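Local structure of dihydrodipicolinate synthase (Bacteroides thetaiotaomicron, 4XKY) at residues G46-S51 against K260-A265; Q52-K57 against Y275-F280; A212-E217 against T247-G252. The protein probably catalyses, as a tetrameric Schiff-base-forming lyase, the condensation of pyruvate with aspartate semialdehyde that leads to diaminopimelate and lysine. All blocks are in the same frame, centred on the assembly; numbering follows the deposited sequence.

Interaction 1: residues G46-S51 against K260-A265; sequences GTTGES and KGLKCA
Glu50 and Lys263 reach for each other from opposite directions and meet in a buried salt bridge, Lys263 NZ lying 2.6 Å from Glu50 OE2. The lysine spans most of the gap. Its chain leaves helix 257-268 beside the backbone N (chi1 -82°) and then runs fully extended, placing the ammonium group against the carboxylate on the loop. The carboxylate receives it at one oxygen: OE2 offers its syn lone pair, the one on the side of the other oxygen, while OE1 stays 4.2 Å from Lys263 NZ and instead accepts a hydrogen bond from Ala277 N. The ammonium group is likewise shared, being also hydrogen-bonded to the carbonyl oxygens of Thr14 and Tyr275. Three acceptors thus surround the buried cation, and each carboxylate oxygen has its own donor, so both charges are compensated away from bulk solvent; such surroundings would be expected to keep the pair ionised.

A second, apolar touch lies alongside. Thr48 and Leu262 cross at about a right angle, and Thr48 CG2 meets Leu262 CD2 at 3.8 Å. With the methyl anti to the backbone N (chi1 -62° for the hydroxyl), the two branches of Thr48 have separate duties: CG2 faces the leucine, whereas OG1 is hydrogen-bonded to Tyr258 OH. Together the two contacts show how a helix can hold a loop by one long charged side chain and one short apolar one.

GTTGE, in residues 46-50, belongs to the signature of the DapA family. It follows strand 42-44 of the (beta/alpha)8 barrel, and Thr48 is predicted to bind pyruvate. The contact therefore ties an active-site loop of an aldolase-type TIM barrel to the helical region that follows the barrel in the chain.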
# COMPACT_ATOMS: atom_id res chain seq x y z
N GLY A 46 7.87 -21.64 -9.82
CA GLY A 46 6.90 -20.72 -9.24
C GLY A 46 7.49 -20.16 -7.94
O GLY A 46 8.66 -20.43 -7.61
N THR A 47 6.67 -19.37 -7.24
CA THR A 47 6.97 -18.84 -5.88
C THR A 47 7.36 -19.94 -4.89
O THR A 47 8.35 -19.82 -4.18
CB THR A 47 5.74 -18.09 -5.30
OG1 THR A 47 5.28 -17.12 -6.24
CG2 THR A 47 6.11 -17.33 -3.99
N THR A 48 6.59 -21.01 -4.88
CA THR A 48 6.90 -22.22 -4.12
C THR A 48 8.28 -22.84 -4.44
O THR A 48 8.92 -23.45 -3.54
CB THR A 48 5.78 -23.25 -4.33
OG1 THR A 48 4.56 -22.70 -3.83
CG2 THR A 48 6.06 -24.49 -3.59
N GLY A 49 8.73 -22.66 -5.68
CA GLY A 49 10.05 -23.09 -6.18
C GLY A 49 11.18 -22.10 -5.92
O GLY A 49 12.29 -22.30 -6.40
N GLU A 50 10.88 -21.02 -5.19
CA GLU A 50 11.90 -20.01 -4.80
C GLU A 50 12.62 -19.36 -6.02
O GLU A 50 13.80 -19.04 -5.94
CB GLU A 50 12.97 -20.67 -3.88
CG GLU A 50 12.53 -20.99 -2.46
CD GLU A 50 13.50 -21.91 -1.72
OE1 GLU A 50 14.43 -21.44 -1.01
OE2 GLU A 50 13.32 -23.13 -1.85
N SER A 51 11.95 -19.18 -7.15
CA SER A 51 12.73 -18.86 -8.38
C SER A 51 13.56 -17.57 -8.26
O SER A 51 14.75 -17.51 -8.60
CB SER A 51 11.85 -18.74 -9.62
OG SER A 51 12.68 -18.56 -10.78
N LYS A 260 8.99 -22.74 4.39
CA LYS A 260 9.76 -23.46 5.38
C LYS A 260 9.03 -24.69 5.89
O LYS A 260 9.63 -25.72 6.11
CB LYS A 260 10.13 -22.54 6.53
CG LYS A 260 11.21 -21.56 6.12
CD LYS A 260 11.15 -20.25 6.86
CE LYS A 260 12.09 -20.16 8.02
NZ LYS A 260 12.61 -18.76 8.06
N GLY A 261 7.73 -24.54 6.12
CA GLY A 261 6.91 -25.62 6.61
C GLY A 261 6.75 -26.72 5.59
O GLY A 261 6.94 -27.90 5.91
N LEU A 262 6.39 -26.34 4.37
CA LEU A 262 6.30 -27.29 3.27
C LEU A 262 7.58 -28.09 3.10
O LEU A 262 7.57 -29.29 3.07
CB LEU A 262 6.03 -26.55 1.97
CG LEU A 262 5.65 -27.37 0.76
CD1 LEU A 262 4.37 -28.12 1.04
CD2 LEU A 262 5.46 -26.45 -0.44
N LYS A 263 8.70 -27.39 3.01
CA LYS A 263 9.97 -28.08 2.82
C LYS A 263 10.36 -28.95 4.05
O LYS A 263 10.87 -30.05 3.89
CB LYS A 263 11.07 -27.09 2.44
CG LYS A 263 11.09 -26.72 0.96
CD LYS A 263 12.45 -26.14 0.59
CE LYS A 263 12.67 -26.11 -0.90
NZ LYS A 263 14.01 -25.58 -1.29
N CYS A 264 10.11 -28.45 5.25
CA CYS A 264 10.34 -29.24 6.45
C CYS A 264 9.51 -30.55 6.39
O CYS A 264 10.04 -31.67 6.57
CB CYS A 264 9.97 -28.42 7.68
SG CYS A 264 10.37 -29.25 9.21
N ALA A 265 8.23 -30.39 6.07
CA ALA A 265 7.34 -31.55 5.97
C ALA A 265 7.82 -32.54 4.91
O ALA A 265 7.80 -33.73 5.18
CB ALA A 265 5.92 -31.14 5.66

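Interaction 2: residues Q52-K57 against Y275-F280; sequences QSLSYK and YVAAPF
Ser53 faces Ala277 across the gap, its OG 4.2 Å from Ala277 CB, too far for more than loose packing, and water makes up the difference. One ordered water links Ser53 OG (3.1 Å) to Ala277 O (2.8 Å) and sits in the plane of the Phe280 ring, at its edge. A second lies within hydrogen-bonding distance of two carbonyl oxygens, 2.7 Å from both Ser53 O and Ala278 O. No direct hydrogen bond joins the two segments, and the link through the first water, from Ser53 OG to Ala277 O, is the definite bridge between them.

Leu54 supplies the dry part of the contact. Its CG lies anti to the carbonyl carbon (chi1 -60°), and the chain beyond it carries CD2 to 3.8 Å from Ala277 CB. The leucine also packs on Thr14, so the alanine methyl meets one branch of a side chain already flanked by another loop.

Ser55 then turns the chain into helix 56-70. As its N-cap, it bonds through OG to Leu58 N, and the same oxygen is hydrogen-bonded to Asp20 OD1.

On the facing segment, the cis peptide before Pro279 makes 277-280 a type VIa turn, with a weak Phe280 N to Ala277 O bond closing it. This bend presents the carbonyls of Ala277 and Ala278 to the waters.

A neighbouring subunit packs on Ser53 and Pro279 through aromatic side chains. The contact thus lies close to a subunit boundary, where the lead-in to helix 56-70, which follows barrel strand 42-44, meets the connection between helices 257-268 and 285-298.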
# COMPACT_ATOMS: atom_id res chain seq x y z
N GLN A 52 12.92 -16.53 -7.75
CA GLN A 52 13.59 -15.23 -7.65
C GLN A 52 14.88 -15.29 -6.83
O GLN A 52 15.86 -14.61 -7.19
CB GLN A 52 12.64 -14.22 -7.01
CG GLN A 52 12.28 -14.59 -5.58
CD GLN A 52 10.91 -14.08 -5.17
OE1 GLN A 52 10.28 -13.32 -5.90
NE2 GLN A 52 10.45 -14.50 -4.00
N SER A 53 14.90 -16.11 -5.77
CA SER A 53 16.01 -16.10 -4.81
C SER A 53 17.17 -17.04 -5.20
O SER A 53 18.24 -17.01 -4.61
CB SER A 53 15.50 -16.37 -3.39
OG SER A 53 15.29 -17.76 -3.20
N LEU A 54 16.94 -17.84 -6.24
CA LEU A 54 17.94 -18.77 -6.78
C LEU A 54 18.74 -18.14 -7.89
O LEU A 54 18.26 -17.29 -8.60
CB LEU A 54 17.25 -20.01 -7.33
CG LEU A 54 16.44 -20.78 -6.29
CD1 LEU A 54 15.86 -22.04 -6.91
CD2 LEU A 54 17.23 -21.11 -5.04
N SER A 55 19.98 -18.58 -8.02
CA SER A 55 20.83 -18.13 -9.11
C SER A 55 20.27 -18.60 -10.46
O SER A 55 19.47 -19.54 -10.55
CB SER A 55 22.24 -18.69 -8.92
OG SER A 55 22.28 -20.06 -9.28
N TYR A 56 20.70 -17.94 -11.53
CA TYR A 56 20.32 -18.35 -12.88
C TYR A 56 20.73 -19.76 -13.17
O TYR A 56 19.99 -20.52 -13.75
CB TYR A 56 21.01 -17.46 -13.91
CG TYR A 56 20.21 -17.35 -15.18
CD1 TYR A 56 18.99 -16.69 -15.17
CD2 TYR A 56 20.65 -17.92 -16.37
CE1 TYR A 56 18.24 -16.57 -16.32
CE2 TYR A 56 19.89 -17.81 -17.52
CZ TYR A 56 18.68 -17.13 -17.48
OH TYR A 56 17.88 -16.97 -18.58
N LYS A 57 21.94 -20.13 -12.77
CA LYS A 57 22.40 -21.49 -12.94
C LYS A 57 21.43 -22.49 -12.32
O LYS A 57 21.04 -23.48 -12.96
CB LYS A 57 23.79 -21.65 -12.34
CG LYS A 57 24.40 -23.04 -12.51
CD LYS A 57 25.60 -23.21 -11.58
CE LYS A 57 25.19 -23.78 -10.23
NZ LYS A 57 26.32 -23.72 -9.26
N TYR A 275 16.31 -28.11 2.77
CA TYR A 275 17.17 -26.91 2.74
C TYR A 275 16.48 -25.73 2.04
O TYR A 275 15.89 -25.91 0.97
CB TYR A 275 18.54 -27.20 2.07
CG TYR A 275 19.56 -26.13 2.39
CD1 TYR A 275 20.36 -26.25 3.52
CD2 TYR A 275 19.70 -25.00 1.59
CE1 TYR A 275 21.29 -25.28 3.82
CE2 TYR A 275 20.61 -24.01 1.91
CZ TYR A 275 21.40 -24.19 3.02
OH TYR A 275 22.32 -23.27 3.38
N VAL A 276 16.61 -24.53 2.62
CA VAL A 276 16.00 -23.30 2.08
C VAL A 276 17.11 -22.28 1.73
O VAL A 276 18.04 -22.07 2.51
CB VAL A 276 15.02 -22.67 3.09
CG1 VAL A 276 14.48 -21.34 2.58
CG2 VAL A 276 13.86 -23.62 3.38
N ALA A 277 17.03 -21.65 0.56
CA ALA A 277 18.14 -20.82 0.10
C ALA A 277 18.15 -19.51 0.86
O ALA A 277 17.09 -18.91 1.09
CB ALA A 277 17.98 -20.49 -1.38
N ALA A 278 19.34 -19.06 1.19
CA ALA A 278 19.55 -17.71 1.68
C ALA A 278 18.86 -16.70 0.74
O ALA A 278 18.87 -16.87 -0.48
CB ALA A 278 21.04 -17.41 1.75
N PRO A 279 18.28 -15.64 1.31
CA PRO A 279 18.43 -15.19 2.70
C PRO A 279 17.61 -15.91 3.78
O PRO A 279 17.76 -15.58 4.96
CB PRO A 279 17.93 -13.75 2.63
CG PRO A 279 16.87 -13.78 1.56
CD PRO A 279 17.33 -14.80 0.55
N PHE A 280 16.73 -16.83 3.39
CA PHE A 280 15.96 -17.60 4.36
C PHE A 280 16.78 -18.81 4.82
O PHE A 280 17.83 -19.10 4.23
CB PHE A 280 14.62 -18.01 3.75
CG PHE A 280 13.70 -16.84 3.45
CD1 PHE A 280 13.30 -15.98 4.47
CD2 PHE A 280 13.26 -16.59 2.16
CE1 PHE A 280 12.46 -14.90 4.19
CE2 PHE A 280 12.43 -15.52 1.88
CZ PHE A 280 12.03 -14.67 2.89
O HOH W 1 18.97 -15.23 -2.66
O HOH W 2 14.71 -18.83 -0.37

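Interaction 3: residues A212-E217 against T247-G252; sequences ANMFPE and TIYTVG. With ACT (acetate ion), chain E.
Tyr249 OH is hydrogen-bonded to Glu193 OE1, while Met214 CE packs 3.7 Å from the same oxygen, Tyr249 OH. Methionine and tyrosine approach from opposite directions. The methyl lies obliquely to the ring, 4.1 Å from Tyr249 CE1, and the bend at the end of the thioether chain (chi3 -75°) turns it there. One atom back along the side chain, Met214 SD packs on Ile248 CG2 at 4.3 Å, so successive atoms of one flexible side chain serve two neighbours.

At its base the methionine sets CB over one face of the Phe215 ring, toward the rim, and the methyl of an acetate ion, probably from the crystallisation liquor, lies at the ring's edge. Glu217 N is hydrogen-bonded to the acetate O (3.2 Å, N-H...O angle 161°), and Leu218 N also hydrogen-bonds the ion.

An anion held by backbone N-H groups in this manner is characteristic of a helix N-terminus, here that of 216-227. The methionine contact itself is plain hydrophobic packing: it joins the barrel's last beta-alpha connection to the loop between helices 231-247 and 257-268 of the C-terminal helical region.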
# COMPACT_ATOMS: atom_id res chain seq x y z
N ALA A 212 0.17 -30.07 -2.69
CA ALA A 212 0.18 -31.31 -3.46
C ALA A 212 1.60 -31.89 -3.54
O ALA A 212 1.77 -33.07 -3.86
CB ALA A 212 -0.43 -31.12 -4.84
N ASN A 213 2.63 -31.07 -3.28
CA ASN A 213 3.98 -31.62 -3.11
C ASN A 213 3.97 -32.75 -2.04
O ASN A 213 4.66 -33.74 -2.19
CB ASN A 213 4.99 -30.54 -2.72
CG ASN A 213 5.44 -29.64 -3.90
OD1 ASN A 213 6.37 -29.96 -4.61
ND2 ASN A 213 4.81 -28.49 -4.05
N MET A 214 3.22 -32.56 -0.95
CA MET A 214 3.25 -33.49 0.19
C MET A 214 2.24 -34.63 -0.02
O MET A 214 2.59 -35.79 0.17
CB MET A 214 2.88 -32.81 1.52
CG MET A 214 3.78 -31.67 1.99
SD MET A 214 3.18 -30.92 3.52
CE MET A 214 1.78 -29.94 2.98
N PHE A 215 1.01 -34.26 -0.41
CA PHE A 215 -0.14 -35.18 -0.43
C PHE A 215 -0.90 -35.04 -1.74
O PHE A 215 -2.00 -34.50 -1.76
CB PHE A 215 -1.11 -34.88 0.74
CG PHE A 215 -0.43 -34.85 2.08
CD1 PHE A 215 0.20 -35.98 2.57
CD2 PHE A 215 -0.42 -33.69 2.85
CE1 PHE A 215 0.84 -35.96 3.79
CE2 PHE A 215 0.23 -33.65 4.05
CZ PHE A 215 0.85 -34.79 4.53
N PRO A 216 -0.31 -35.49 -2.85
CA PRO A 216 -0.96 -35.29 -4.16
C PRO A 216 -2.35 -35.92 -4.22
O PRO A 216 -3.28 -35.34 -4.78
CB PRO A 216 -0.02 -35.98 -5.15
CG PRO A 216 0.95 -36.75 -4.31
CD PRO A 216 1.03 -36.07 -3.00
N GLU A 217 -2.51 -37.09 -3.62
CA GLU A 217 -3.79 -37.79 -3.69
C GLU A 217 -4.93 -37.05 -3.03
O GLU A 217 -6.04 -37.08 -3.53
CB GLU A 217 -3.70 -39.19 -3.08
CG GLU A 217 -2.81 -40.07 -3.93
CD GLU A 217 -2.65 -41.49 -3.42
OE1 GLU A 217 -3.21 -41.82 -2.35
OE2 GLU A 217 -1.95 -42.26 -4.11
N THR A 247 -1.91 -25.57 10.17
CA THR A 247 -0.92 -26.24 11.05
C THR A 247 0.44 -26.50 10.41
O THR A 247 1.42 -26.60 11.14
CB THR A 247 -1.42 -27.57 11.65
OG1 THR A 247 -1.69 -28.55 10.61
CG2 THR A 247 -2.66 -27.34 12.52
N ILE A 248 0.53 -26.64 9.09
CA ILE A 248 1.84 -26.83 8.46
C ILE A 248 2.44 -25.51 8.01
O ILE A 248 3.66 -25.39 7.92
CB ILE A 248 1.81 -27.80 7.25
CG1 ILE A 248 1.20 -29.14 7.60
CG2 ILE A 248 3.21 -28.04 6.66
CD1 ILE A 248 1.98 -29.93 8.63
N TYR A 249 1.61 -24.54 7.65
CA TYR A 249 2.14 -23.35 7.02
C TYR A 249 2.29 -22.20 8.01
O TYR A 249 2.71 -21.12 7.61
CB TYR A 249 1.25 -22.90 5.87
CG TYR A 249 1.03 -23.94 4.78
CD1 TYR A 249 1.96 -24.97 4.53
CD2 TYR A 249 -0.10 -23.88 3.99
CE1 TYR A 249 1.74 -25.90 3.53
CE2 TYR A 249 -0.33 -24.80 2.98
CZ TYR A 249 0.59 -25.81 2.76
OH TYR A 249 0.35 -26.71 1.75
N THR A 250 1.99 -22.41 9.29
CA THR A 250 1.94 -21.27 10.25
C THR A 250 3.00 -21.32 11.36
O THR A 250 2.91 -20.59 12.33
CB THR A 250 0.57 -21.19 10.94
OG1 THR A 250 0.28 -22.47 11.53
CG2 THR A 250 -0.53 -20.83 9.93
N VAL A 251 4.02 -22.16 11.22
CA VAL A 251 5.01 -22.31 12.28
C VAL A 251 6.06 -21.20 12.33
O VAL A 251 6.51 -20.82 13.40
CB VAL A 251 5.71 -23.66 12.20
CG1 VAL A 251 6.90 -23.70 13.15
CG2 VAL A 251 4.70 -24.74 12.56
N GLY A 252 6.48 -20.72 11.19
CA GLY A 252 7.42 -19.61 11.21
C GLY A 252 6.93 -18.40 12.00
O GLY A 252 5.73 -18.16 12.13
C ACT E . -1.22 -38.52 -0.40
O ACT E . -0.56 -38.40 -1.46
OXT ACT E . -2.25 -37.85 -0.20
CH3 ACT E . -0.80 -39.49 0.67

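Interaction 1 is the middle member, its centre 11 Å from that of interaction 2 and 10 Å from that of interaction 3, whereas the outer two are 20 Å apart and do not touch. Its salt-bridge partners connect it to interaction 2, Lys263 NZ at 3.0 Å from Tyr275 O and Glu50 OE1 at 3.0 Å from Ala277 N. Towards interaction 3, helix 257-268 offers Ala265 CB, 3.5 Å from Met214 SD. Thr48, predicted to bind pyruvate, has its side chain about 7 Å from that of Lys164, the predicted Schiff-base lysine. Segment 52-57 continues this loop along the chain, and in interaction 3 the Tyr249 side chain is about 8 Å from that of Thr48.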